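Local coordinates for methionine-binding protein (Coxiella burnetii, PDB 3TQW) that binds methionine in a pocket between two lobes and probably delivers it to an ABC transporter, as a substrate-binding lipoprotein, at residues M18-Q23 against S222-S227; V24-N27 against L31-N34. All coordinates share one frame; numbering follows the deposited sequence.

Interaction 1: residues M18-Q23 against S222-S227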
HETATM    1  N   MSE A  18     -14.000   1.288   0.342  0.62 10.32           N
HETATM    2  CA  MSE A  18     -14.525   2.473   1.011  0.62 11.49           C
HETATM    3  C   MSE A  18     -16.000   2.707   0.674  0.62 12.55           C
HETATM    4  O   MSE A  18     -16.747   3.251   1.485  0.62 12.48           O
HETATM    5  CB  MSE A  18     -13.696   3.712   0.677  0.62 12.17           C
HETATM    6  CG  MSE A  18     -14.190   4.987   1.371  0.62 13.04           C
HETATM    7 SE   MSE A  18     -14.078   4.936   3.332  0.62 22.10          SE
HETATM    8  CE  MSE A  18     -12.140   5.045   3.517  0.62 15.32           C
ATOM      9  N   GLU A  19     -16.424   2.289  -0.515  1.00 11.93           N
ATOM     10  CA  GLU A  19     -17.832   2.432  -0.889  1.00 14.00           C
ATOM     11  C   GLU A  19     -18.712   1.610   0.052  1.00 13.77           C
ATOM     12  O   GLU A  19     -19.802   2.033   0.425  1.00 13.18           O
ATOM     13  CB  GLU A  19     -18.087   2.002  -2.335  1.00 15.03           C
ATOM     14  CG  GLU A  19     -17.604   2.984  -3.390  1.00 18.80           C
ATOM     15  CD  GLU A  19     -18.530   4.177  -3.588  1.00 21.68           C
ATOM     16  OE1 GLU A  19     -19.596   4.247  -2.932  1.00 17.48           O
ATOM     17  OE2 GLU A  19     -18.181   5.047  -4.411  1.00 22.26           O
ATOM     18  N   VAL A  20     -18.244   0.424   0.424  1.00 12.78           N
ATOM     19  CA  VAL A  20     -18.997  -0.405   1.345  1.00 13.03           C
ATOM     20  C   VAL A  20     -18.970   0.229   2.735  1.00 15.17           C
ATOM     21  O   VAL A  20     -19.978   0.261   3.440  1.00 14.67           O
ATOM     22  CB  VAL A  20     -18.451  -1.847   1.393  1.00 14.60           C
ATOM     23  CG1 VAL A  20     -19.199  -2.661   2.452  1.00 15.84           C
ATOM     24  CG2 VAL A  20     -18.587  -2.503   0.023  1.00 15.35           C
ATOM     25  N   ALA A  21     -17.816   0.754   3.119  1.00 11.46           N
ATOM     26  CA  ALA A  21     -17.699   1.419   4.414  1.00 13.19           C
ATOM     27  C   ALA A  21     -18.643   2.616   4.481  1.00 14.78           C
ATOM     28  O   ALA A  21     -19.237   2.898   5.526  1.00 16.67           O
ATOM     29  CB  ALA A  21     -16.265   1.847   4.665  1.00 13.75           C
ATOM     30  N   LYS A  22     -18.792   3.311   3.357  1.00 13.66           N
ATOM     31  CA  LYS A  22     -19.675   4.474   3.275  1.00 10.76           C
ATOM     32  C   LYS A  22     -21.136   4.092   3.499  1.00 11.11           C
ATOM     33  O   LYS A  22     -21.896   4.831   4.137  1.00 12.14           O
ATOM     34  CB  LYS A  22     -19.493   5.174   1.919  1.00 11.65           C
ATOM     35  CG  LYS A  22     -20.661   6.049   1.460  1.00 13.68           C
ATOM     36  CD  LYS A  22     -20.397   6.549   0.032  1.00 16.63           C
ATOM     37  CE  LYS A  22     -21.625   7.198  -0.589  1.00 19.08           C
ATOM     38  NZ  LYS A  22     -21.897   8.539  -0.010  1.00 20.82           N
ATOM     39  N   GLN A  23     -21.531   2.937   2.974  1.00 14.12           N
ATOM     40  CA  GLN A  23     -22.881   2.441   3.167  1.00 15.85           C
ATOM     41  C   GLN A  23     -23.116   2.098   4.629  1.00 14.71           C
ATOM     42  O   GLN A  23     -24.160   2.423   5.193  1.00 13.22           O
ATOM     43  CB  GLN A  23     -23.125   1.199   2.312  1.00 18.97           C
ATOM     44  CG  GLN A  23     -23.104   1.447   0.819  1.00 25.45           C
ATOM     45  CD  GLN A  23     -22.895   0.159   0.039  1.00 33.06           C
ATOM     46  OE1 GLN A  23     -22.147   0.124  -0.944  1.00 34.56           O
ATOM     47  NE2 GLN A  23     -23.544  -0.913   0.487  1.00 30.10           N
ATOM     48  N   SER A 222     -16.232  -3.054  10.337  1.00 18.58           N
ATOM     49  CA  SER A 222     -17.533  -3.713  10.427  1.00 19.58           C
ATOM     50  C   SER A 222     -17.528  -5.073   9.733  1.00 22.70           C
ATOM     51  O   SER A 222     -16.718  -5.319   8.838  1.00 19.34           O
ATOM     52  CB  SER A 222     -18.614  -2.839   9.805  1.00 17.52           C
ATOM     53  OG  SER A 222     -18.413  -2.723   8.406  1.00 18.59           O
ATOM     54  N   PRO A 223     -18.443  -5.964  10.143  1.00 23.57           N
ATOM     55  CA  PRO A 223     -18.595  -7.248   9.453  1.00 23.87           C
ATOM     56  C   PRO A 223     -18.774  -7.068   7.945  1.00 20.30           C
ATOM     57  O   PRO A 223     -18.141  -7.782   7.171  1.00 20.31           O
ATOM     58  CB  PRO A 223     -19.870  -7.826  10.076  1.00 25.35           C
ATOM     59  CG  PRO A 223     -19.886  -7.257  11.454  1.00 26.34           C
ATOM     60  CD  PRO A 223     -19.321  -5.863  11.324  1.00 25.61           C
ATOM     61  N   ALA A 224     -19.611  -6.122   7.531  1.00 20.13           N
ATOM     62  CA  ALA A 224     -19.865  -5.918   6.103  1.00 18.49           C
ATOM     63  C   ALA A 224     -18.604  -5.510   5.329  1.00 18.53           C
ATOM     64  O   ALA A 224     -18.382  -5.960   4.198  1.00 18.37           O
ATOM     65  CB  ALA A 224     -20.980  -4.902   5.891  1.00 19.57           C
ATOM     66  N   VAL A 225     -17.785  -4.649   5.921  1.00 17.16           N
ATOM     67  CA  VAL A 225     -16.548  -4.240   5.263  1.00 17.13           C
ATOM     68  C   VAL A 225     -15.541  -5.390   5.224  1.00 18.10           C
ATOM     69  O   VAL A 225     -14.844  -5.578   4.226  1.00 17.48           O
ATOM     70  CB  VAL A 225     -15.922  -2.981   5.903  1.00 15.68           C
ATOM     71  CG1 VAL A 225     -14.531  -2.731   5.339  1.00 17.46           C
ATOM     72  CG2 VAL A 225     -16.800  -1.771   5.640  1.00 15.08           C
ATOM     73  N   LEU A 226     -15.476  -6.168   6.300  1.00 17.09           N
ATOM     74  CA  LEU A 226     -14.602  -7.340   6.309  1.00 21.27           C
ATOM     75  C   LEU A 226     -15.037  -8.341   5.246  1.00 22.61           C
ATOM     76  O   LEU A 226     -14.210  -8.911   4.538  1.00 21.60           O
ATOM     77  CB  LEU A 226     -14.601  -8.013   7.678  1.00 23.70           C
ATOM     78  CG  LEU A 226     -14.091  -7.151   8.828  1.00 29.65           C
ATOM     79  CD1 LEU A 226     -14.267  -7.868  10.166  1.00 31.93           C
ATOM     80  CD2 LEU A 226     -12.645  -6.781   8.589  1.00 28.60           C
ATOM     81  N   SER A 227     -16.344  -8.550   5.139  1.00 20.75           N
ATOM     82  CA  SER A 227     -16.887  -9.453   4.131  1.00 23.53           C
ATOM     83  C   SER A 227     -16.558  -8.957   2.721  1.00 20.22           C
ATOM     84  O   SER A 227     -16.182  -9.745   1.850  1.00 21.74           O
ATOM     85  CB  SER A 227     -18.397  -9.614   4.321  1.00 23.53           C
ATOM     86  OG  SER A 227     -18.951 -10.459   3.336  1.00 26.88           O
TER

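Interaction 2: residues V24-N27 against L31-N34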
ATOM      1  N   VAL A  24     -22.150   1.413   5.231  1.00 12.61           N
ATOM      2  CA  VAL A  24     -22.223   1.077   6.647  1.00 12.67           C
ATOM      3  C   VAL A  24     -22.310   2.356   7.479  1.00 16.84           C
ATOM      4  O   VAL A  24     -23.104   2.446   8.412  1.00 16.01           O
ATOM      5  CB  VAL A  24     -20.996   0.253   7.087  1.00 13.32           C
ATOM      6  CG1 VAL A  24     -20.913   0.164   8.621  1.00 15.47           C
ATOM      7  CG2 VAL A  24     -21.054  -1.139   6.465  1.00 14.59           C
ATOM      8  N   ALA A  25     -21.492   3.344   7.123  1.00 15.42           N
ATOM      9  CA  ALA A  25     -21.472   4.613   7.837  1.00 15.40           C
ATOM     10  C   ALA A  25     -22.869   5.229   7.873  1.00 14.22           C
ATOM     11  O   ALA A  25     -23.327   5.683   8.923  1.00 14.95           O
ATOM     12  CB  ALA A  25     -20.480   5.566   7.194  1.00 15.46           C
ATOM     13  N   LEU A  26     -23.556   5.222   6.732  1.00 11.89           N
ATOM     14  CA  LEU A  26     -24.886   5.822   6.655  1.00 11.59           C
ATOM     15  C   LEU A  26     -25.929   4.967   7.362  1.00 14.68           C
ATOM     16  O   LEU A  26     -26.707   5.472   8.178  1.00 15.89           O
ATOM     17  CB  LEU A  26     -25.306   6.085   5.200  1.00 10.64           C
ATOM     18  CG  LEU A  26     -26.690   6.729   5.032  1.00 16.85           C
ATOM     19  CD1 LEU A  26     -26.733   8.064   5.738  1.00 16.57           C
ATOM     20  CD2 LEU A  26     -27.076   6.896   3.562  1.00 21.88           C
ATOM     21  N   ASN A  27     -25.940   3.674   7.045  1.00 16.31           N
ATOM     22  CA  ASN A  27     -26.975   2.772   7.550  1.00 19.83           C
ATOM     23  C   ASN A  27     -26.882   2.485   9.042  1.00 16.26           C
ATOM     24  O   ASN A  27     -27.903   2.320   9.704  1.00 15.16           O
ATOM     25  CB  ASN A  27     -26.962   1.430   6.801  1.00 21.95           C
ATOM     26  CG  ASN A  27     -27.264   1.576   5.320  1.00 28.16           C
ATOM     27  OD1 ASN A  27     -27.705   2.630   4.861  1.00 28.59           O
ATOM     28  ND2 ASN A  27     -27.033   0.506   4.562  1.00 29.75           N
ATOM     29  N   LEU A  31     -24.119   8.468   9.369  1.00 15.45           N
ATOM     30  CA  LEU A  31     -23.051   9.385   8.960  1.00 15.32           C
ATOM     31  C   LEU A  31     -22.909   9.447   7.437  1.00 14.10           C
ATOM     32  O   LEU A  31     -22.834   8.412   6.776  1.00 14.25           O
ATOM     33  CB  LEU A  31     -21.722   8.943   9.587  1.00 14.30           C
ATOM     34  CG  LEU A  31     -20.472   9.804   9.367  1.00 17.84           C
ATOM     35  CD1 LEU A  31     -20.609  11.135  10.096  1.00 16.87           C
ATOM     36  CD2 LEU A  31     -19.230   9.062   9.837  1.00 18.97           C
ATOM     37  N   HIS A  32     -22.872  10.663   6.894  1.00 12.14           N
ATOM     38  CA  HIS A  32     -22.714  10.876   5.462  1.00 15.76           C
ATOM     39  C   HIS A  32     -21.242  11.019   5.111  1.00 20.82           C
ATOM     40  O   HIS A  32     -20.559  11.923   5.598  1.00 20.09           O
ATOM     41  CB  HIS A  32     -23.449  12.140   5.010  1.00 14.47           C
ATOM     42  CG  HIS A  32     -24.938  12.029   5.083  1.00 18.41           C
ATOM     43  ND1 HIS A  32     -25.674  11.297   4.177  1.00 22.66           N
ATOM     44  CD2 HIS A  32     -25.830  12.562   5.951  1.00 20.88           C
ATOM     45  CE1 HIS A  32     -26.957  11.381   4.486  1.00 24.00           C
ATOM     46  NE2 HIS A  32     -27.078  12.144   5.556  1.00 24.92           N
ATOM     47  N   VAL A  33     -20.770  10.123   4.255  1.00 15.88           N
ATOM     48  CA  VAL A  33     -19.380  10.111   3.826  1.00 14.95           C
ATOM     49  C   VAL A  33     -19.304  10.339   2.322  1.00 15.90           C
ATOM     50  O   VAL A  33     -19.933   9.624   1.548  1.00 16.97           O
ATOM     51  CB  VAL A  33     -18.724   8.768   4.139  1.00 17.29           C
ATOM     52  CG1 VAL A  33     -17.318   8.715   3.541  1.00 20.63           C
ATOM     53  CG2 VAL A  33     -18.691   8.528   5.651  1.00 18.47           C
ATOM     54  N   ASN A  34     -18.543  11.346   1.918  1.00 16.83           N
ATOM     55  CA  ASN A  34     -18.301  11.608   0.508  1.00 19.57           C
ATOM     56  C   ASN A  34     -16.887  11.161   0.128  1.00 17.57           C
ATOM     57  O   ASN A  34     -15.904  11.670   0.666  1.00 14.59           O
ATOM     58  CB  ASN A  34     -18.496  13.096   0.211  1.00 21.43           C
ATOM     59  CG  ASN A  34     -18.375  13.422  -1.271  1.00 29.02           C
ATOM     60  OD1 ASN A  34     -18.400  12.533  -2.122  1.00 32.11           O
ATOM     61  ND2 ASN A  34     -18.253  14.711  -1.584  1.00 32.86           N
TER

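Interaction 1: residues M18-Q23 against S222-S227
V20 and A21 face A224 and V225 across two nearly antiparallel helix segments, whose axes run at 163° and approach to 9.0 Å, with the CA atoms of A21 and V225 5.8 Å apart. The tightest point is one methyl group against backbone: V225 CG2 sits 3.5 Å from A21 CA, and it also lies 3.8 Å from A21 CB. The V225 torsion explains this, because CG1 is anti to the backbone N (chi1 171°) and CG2 is therefore placed beside N, on the side that meets A21. V20 directs its CB toward the other helix and touches with CG1 alone, which lies 4.1 Å from V225 CG2 and 3.8 Å from the carbonyl oxygen A224 O. The side chains of the two valines slide past each other in opposite directions. No hydrogen bond crosses the interface. At the start of helix 223-233, S222 is the N-cap: its OG accepts from V225 N at 3.2 Å, and OG is also hydrogen-bonded to A219 O, which ties the cap to helix 211-220. L220 of that helix packs on A21, and L17 of helix 13-29 on V225. This is antiparallel packing of helices 13-29 and 223-233 in one lobe of a periplasmic binding protein, a valine methyl of one lying against an alanine of the other.

Interaction 2: residues V24-N27 against L31-N34
A25 and L31 meet through the backbone where helix 13-29 ends and the chain turns into strand 33-38. L31 N donates to A25 O at 2.9 Å, a hydrogen bond that spans the helix end. Beside this bond A25 CB packs against L31 O (3.7 Å) and V33 CG2 (3.8 Å), on the buried side of the turn. L26 lines the outer side. Its CB rests 3.7 Å from L31 O, the same oxygen that L26 CA approaches at 3.3 Å in a CA-H...O contact. CG stands anti to the backbone N (chi1 -179°), and from there the chain reaches CD1, which comes over one face of the H32 imidazole. CD1 is 3.6 Å from H32 CE1 and 3.9 Å from the ring centroid, a CH-pi contact made over the ring and not at its rim. H32, whose CB points away from the helix, nevertheless brings its ring back to this methyl. Beyond the turn, backbone hydrogen bonds of H32 and N34 with V5 pair this part of the chain with strand 5-10. The bond from L31 to A25, with apolar side chains meeting beside it, marks the passage from helix to strand in the beta-alpha-beta crossover of strand 5-10, helix 13-29 and strand 33-38.

Overall arrangement
Both contacts use successive parts of helix 13-29, with centres 10 Å apart, and interaction 2 is nested within the long chain loop closed by interaction 1. They meet directly. K22 NZ, in segment 18-23, lies 2.7 Å from V33 O, a probable hydrogen bond joining the helix to the strand of interaction 2. V24 CG2 packs on the cap side of interaction 1, 3.6 Å from S222 OG and 3.8 Å from A224 CB. Strand 33-38 and helix 223-233 both contact helix 13-29. The methionine pocket is more remote, the V225 side chain being about 14 Å from the ligand, but E14 of the pocket lies on this same helix.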